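Local coordinates for major capsid protein (Faustovirus, PDB 5J7O) that forms the double jelly-roll building block of the viral capsid, three copies of which associate into a trimeric capsomer, at the interface of chains A and B. Numbering follows the deposited sequence. Chains: chain A/B, major capsid protein.

Contact 1: the interface of chains A and B. Residues chain A 124-126; chain B 256-258.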
# COMPACT_ATOMS: atom_id res chain seq x y z
N ALA A 124 0.75 -39.48 19.70
CA ALA A 124 0.84 -40.30 20.90
C ALA A 124 -0.25 -39.91 21.90
O ALA A 124 -0.87 -38.85 21.80
CB ALA A 124 2.22 -40.17 21.54
N PHE A 125 -0.46 -40.78 22.88
CA PHE A 125 -1.44 -40.52 23.92
C PHE A 125 -1.03 -39.31 24.75
O PHE A 125 0.15 -39.06 24.98
CB PHE A 125 -1.61 -41.74 24.82
CG PHE A 125 -2.25 -42.92 24.14
CD1 PHE A 125 -3.44 -42.77 23.44
CD2 PHE A 125 -1.67 -44.17 24.20
CE1 PHE A 125 -4.04 -43.84 22.81
CE2 PHE A 125 -2.26 -45.26 23.57
CZ PHE A 125 -3.45 -45.09 22.88
N ILE A 126 -2.03 -38.55 25.20
CA ILE A 126 -1.79 -37.38 26.04
C ILE A 126 -2.06 -37.75 27.49
O ILE A 126 -1.16 -37.71 28.33
CB ILE A 126 -2.66 -36.19 25.60
CG1 ILE A 126 -2.30 -35.77 24.17
CG2 ILE A 126 -2.48 -35.02 26.56
CD1 ILE A 126 -3.10 -34.59 23.66
N ASP B 256 2.61 -34.88 25.42
CA ASP B 256 2.10 -36.24 25.37
C ASP B 256 2.82 -37.12 26.40
O ASP B 256 3.65 -36.64 27.19
CB ASP B 256 2.21 -36.82 23.96
CG ASP B 256 3.62 -36.79 23.41
OD1 ASP B 256 4.60 -36.82 24.19
OD2 ASP B 256 3.77 -36.75 22.17
N VAL B 257 2.50 -38.41 26.40
CA VAL B 257 3.06 -39.32 27.39
C VAL B 257 4.56 -39.51 27.21
O VAL B 257 5.23 -40.01 28.12
CB VAL B 257 2.34 -40.68 27.33
CG1 VAL B 257 0.89 -40.54 27.78
CG2 VAL B 257 2.41 -41.26 25.93
N ASN B 258 5.12 -39.11 26.07
CA ASN B 258 6.55 -39.20 25.83
C ASN B 258 7.29 -37.90 26.11
O ASN B 258 8.50 -37.84 25.90
CB ASN B 258 6.81 -39.64 24.38
CG ASN B 258 6.37 -41.07 24.12
OD1 ASN B 258 6.50 -41.94 24.98
ND2 ASN B 258 5.83 -41.31 22.93
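B:Val257 turns both methyls toward the backbone carbonyl of A:Phe125: CG1 lies anti to its own carbonyl carbon (chi1 -67°), which puts CG2 between the backbone N and that carbon, and both branches end up against the same oxygen. CG1 and CG2 each stand 3.3 Å from O of A:Phe125. The backbone N-H of B:Val257 comes from the same side, beside the pair, and donates to this oxygen, N to O 2.8 Å, arriving nearly along the C=O axis with an angle of 160° at the oxygen. An amide thus grips the carbonyl and two methyls press beside it. CG1 also touches O of A:Ile126 at 3.5 Å.

A:Phe125 meets the valine through its CB, 4.1 Å from CG1. On the other flank, CB of A:Ala124 sits over the carboxylate of B:Asp256, 3.8 Å from OD2, with the amide ND2 of B:Asn258 also near that methyl. Within chain B, the backbone N of B:Asn258 makes a weak hydrogen bond to OD1 of B:Asp256, which may help steady the turn.

In this patch between two copies of the major capsid protein in the deposited trimer, the cross-chain hydrogen bond is between backbones, with methyl groups packed around it. All six residues lie in loops: the chain A segment runs between strands 116-118 and 129-129, and the chain B segment belongs to the long connection between 3-10 helix 249-251 and strand 273-280.

Contact 2: the interface of chains A and B. Residues chain A 71, 73, 102, 397; chain B 537, 544, 548, 552-553, 570.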
# COMPACT_ATOMS: atom_id res chain seq x y z
N TYR A 71 13.36 1.11 -32.24
CA TYR A 71 13.71 -0.13 -31.56
C TYR A 71 12.66 -1.20 -31.81
O TYR A 71 11.50 -0.90 -32.11
CB TYR A 71 13.93 0.08 -30.05
CG TYR A 71 12.71 0.53 -29.26
CD1 TYR A 71 11.82 -0.39 -28.73
CD2 TYR A 71 12.48 1.88 -29.01
CE1 TYR A 71 10.72 0.01 -28.00
CE2 TYR A 71 11.38 2.29 -28.28
CZ TYR A 71 10.51 1.36 -27.78
OH TYR A 71 9.41 1.77 -27.05
N TYR A 73 11.93 -5.49 -30.32
CA TYR A 73 12.36 -6.64 -29.54
C TYR A 73 12.52 -7.86 -30.43
O TYR A 73 11.97 -7.94 -31.54
CB TYR A 73 11.36 -6.93 -28.42
CG TYR A 73 11.43 -5.95 -27.27
CD1 TYR A 73 12.27 -6.19 -26.19
CD2 TYR A 73 10.67 -4.79 -27.27
CE1 TYR A 73 12.34 -5.30 -25.14
CE2 TYR A 73 10.74 -3.90 -26.22
CZ TYR A 73 11.58 -4.16 -25.16
OH TYR A 73 11.65 -3.27 -24.11
N ASP A 102 17.74 -3.34 -23.23
CA ASP A 102 17.12 -4.04 -22.12
C ASP A 102 16.77 -5.48 -22.49
O ASP A 102 16.37 -5.77 -23.62
CB ASP A 102 15.86 -3.30 -21.66
CG ASP A 102 14.84 -3.11 -22.77
OD1 ASP A 102 14.98 -2.13 -23.53
OD2 ASP A 102 13.91 -3.93 -22.87
N ASN A 397 16.02 -6.04 -26.63
CA ASN A 397 15.63 -4.80 -27.29
C ASN A 397 16.76 -4.38 -28.23
O ASN A 397 17.90 -4.21 -27.80
CB ASN A 397 15.35 -3.71 -26.25
CG ASN A 397 14.52 -2.57 -26.81
OD1 ASN A 397 14.32 -2.47 -28.03
ND2 ASN A 397 14.04 -1.70 -25.94
N TYR B 537 5.78 -5.41 -33.25
CA TYR B 537 5.76 -6.32 -32.12
C TYR B 537 5.36 -7.69 -32.64
O TYR B 537 4.29 -7.85 -33.24
CB TYR B 537 4.77 -5.86 -31.04
CG TYR B 537 5.32 -4.82 -30.10
CD1 TYR B 537 6.14 -5.17 -29.04
CD2 TYR B 537 5.00 -3.48 -30.27
CE1 TYR B 537 6.64 -4.22 -28.18
CE2 TYR B 537 5.50 -2.52 -29.41
CZ TYR B 537 6.32 -2.89 -28.36
OH TYR B 537 6.81 -1.94 -27.51
N PHE B 544 3.64 -9.60 -21.36
CA PHE B 544 4.74 -8.76 -21.84
C PHE B 544 4.31 -7.30 -21.92
O PHE B 544 5.07 -6.41 -21.53
CB PHE B 544 5.22 -9.26 -23.21
CG PHE B 544 6.41 -8.50 -23.75
CD1 PHE B 544 7.70 -8.87 -23.40
CD2 PHE B 544 6.23 -7.44 -24.62
CE1 PHE B 544 8.79 -8.18 -23.90
CE2 PHE B 544 7.32 -6.75 -25.13
CZ PHE B 544 8.60 -7.12 -24.76
N TYR B 548 5.80 -6.29 -18.25
CA TYR B 548 7.19 -5.96 -18.54
C TYR B 548 7.33 -4.52 -19.04
O TYR B 548 8.16 -3.76 -18.52
CB TYR B 548 7.78 -6.92 -19.57
CG TYR B 548 9.19 -6.53 -19.93
CD1 TYR B 548 9.50 -6.05 -21.20
CD2 TYR B 548 10.21 -6.58 -18.99
CE1 TYR B 548 10.79 -5.68 -21.52
CE2 TYR B 548 11.49 -6.21 -19.30
CZ TYR B 548 11.78 -5.76 -20.56
OH TYR B 548 13.07 -5.38 -20.87
N ASN B 552 9.51 -1.47 -17.21
CA ASN B 552 10.80 -1.03 -17.72
C ASN B 552 10.80 0.45 -18.06
O ASN B 552 11.73 1.18 -17.69
CB ASN B 552 11.20 -1.87 -18.94
CG ASN B 552 12.58 -1.52 -19.46
OD1 ASN B 552 13.59 -1.86 -18.85
ND2 ASN B 552 12.63 -0.85 -20.61
N TYR B 553 9.77 0.92 -18.75
CA TYR B 553 9.75 2.26 -19.31
C TYR B 553 9.01 3.24 -18.41
O TYR B 553 8.27 2.86 -17.50
CB TYR B 553 9.08 2.25 -20.69
CG TYR B 553 9.84 1.50 -21.76
CD1 TYR B 553 9.63 0.14 -21.95
CD2 TYR B 553 10.74 2.14 -22.59
CE1 TYR B 553 10.32 -0.56 -22.93
CE2 TYR B 553 11.43 1.46 -23.57
CZ TYR B 553 11.21 0.11 -23.73
OH TYR B 553 11.90 -0.58 -24.71
N ASN B 570 4.17 0.20 -26.43
CA ASN B 570 5.05 1.36 -26.40
C ASN B 570 5.87 1.45 -27.69
O ASN B 570 6.33 0.44 -28.23
CB ASN B 570 5.99 1.29 -25.20
CG ASN B 570 6.87 2.51 -25.07
OD1 ASN B 570 6.57 3.57 -25.63
ND2 ASN B 570 7.96 2.38 -24.33
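OD2 of A:Asp102 takes two phenol hydroxyls, one from each chain. OH of B:Tyr548 donates to it across the interface at 2.6 Å, on the anti side of the carboxylate, while OH of A:Tyr73 comes from its own chain on the syn side at 2.7 Å. The other oxygen, OD1, accepts ND2 of A:Asn397 at 2.6 Å, so both carboxylate oxygens are engaged; these donors would be expected to stabilise a negative charge.

The hydroxyl of B:Tyr553 extends the network. It meets OH of A:Tyr73 tip to tip at 2.8 Å, a hydrogen bond whose direction is not settled, and it lies 2.7 Å from ND2 of A:Asn397, which can donate to it. Further along, OH of A:Tyr71 rests on the flat face of the B:Asn570 amide, 3.1 Å above ND2, a face contact and not a hydrogen bond.

The ring of A:Tyr73 is clamped between two groups. B:Phe544, its CG anti to the backbone N (chi1 -177°), meets it edge-to-face, sending CZ over the ring centre, 3.8 Å above the plane, with the two rings 85° apart. CG of A:Asn397 covers the opposite face toward the rim. This packing should hold the phenol in line with its polar partners.

In this junction between two capsid protein copies of the deposited trimer, chain A contributes strands 69-76, 99-109 and 389-401, whose side chains receive helix 542-552 of chain B, the tyrosine that follows it, the loop residue B:Tyr537 and the end of strand 567-570.

Contact 1 and contact 2 lie about 62 Å apart, measured between the centres of their C-alpha atoms, and share no residue or secondary-structure element. They are distant patches of one A-B interface, which is not an exact two-fold: the two copies present different surfaces, as expected within a three-copy ring. Contact 1 joins loops through backbone and methyl groups, whereas contact 2 sets side chains from a helix, loops and a strand end of chain B against three strands of chain A. Such widely separated attachments could limit rocking of one subunit against its neighbour and probably stabilise the trimeric capsomer.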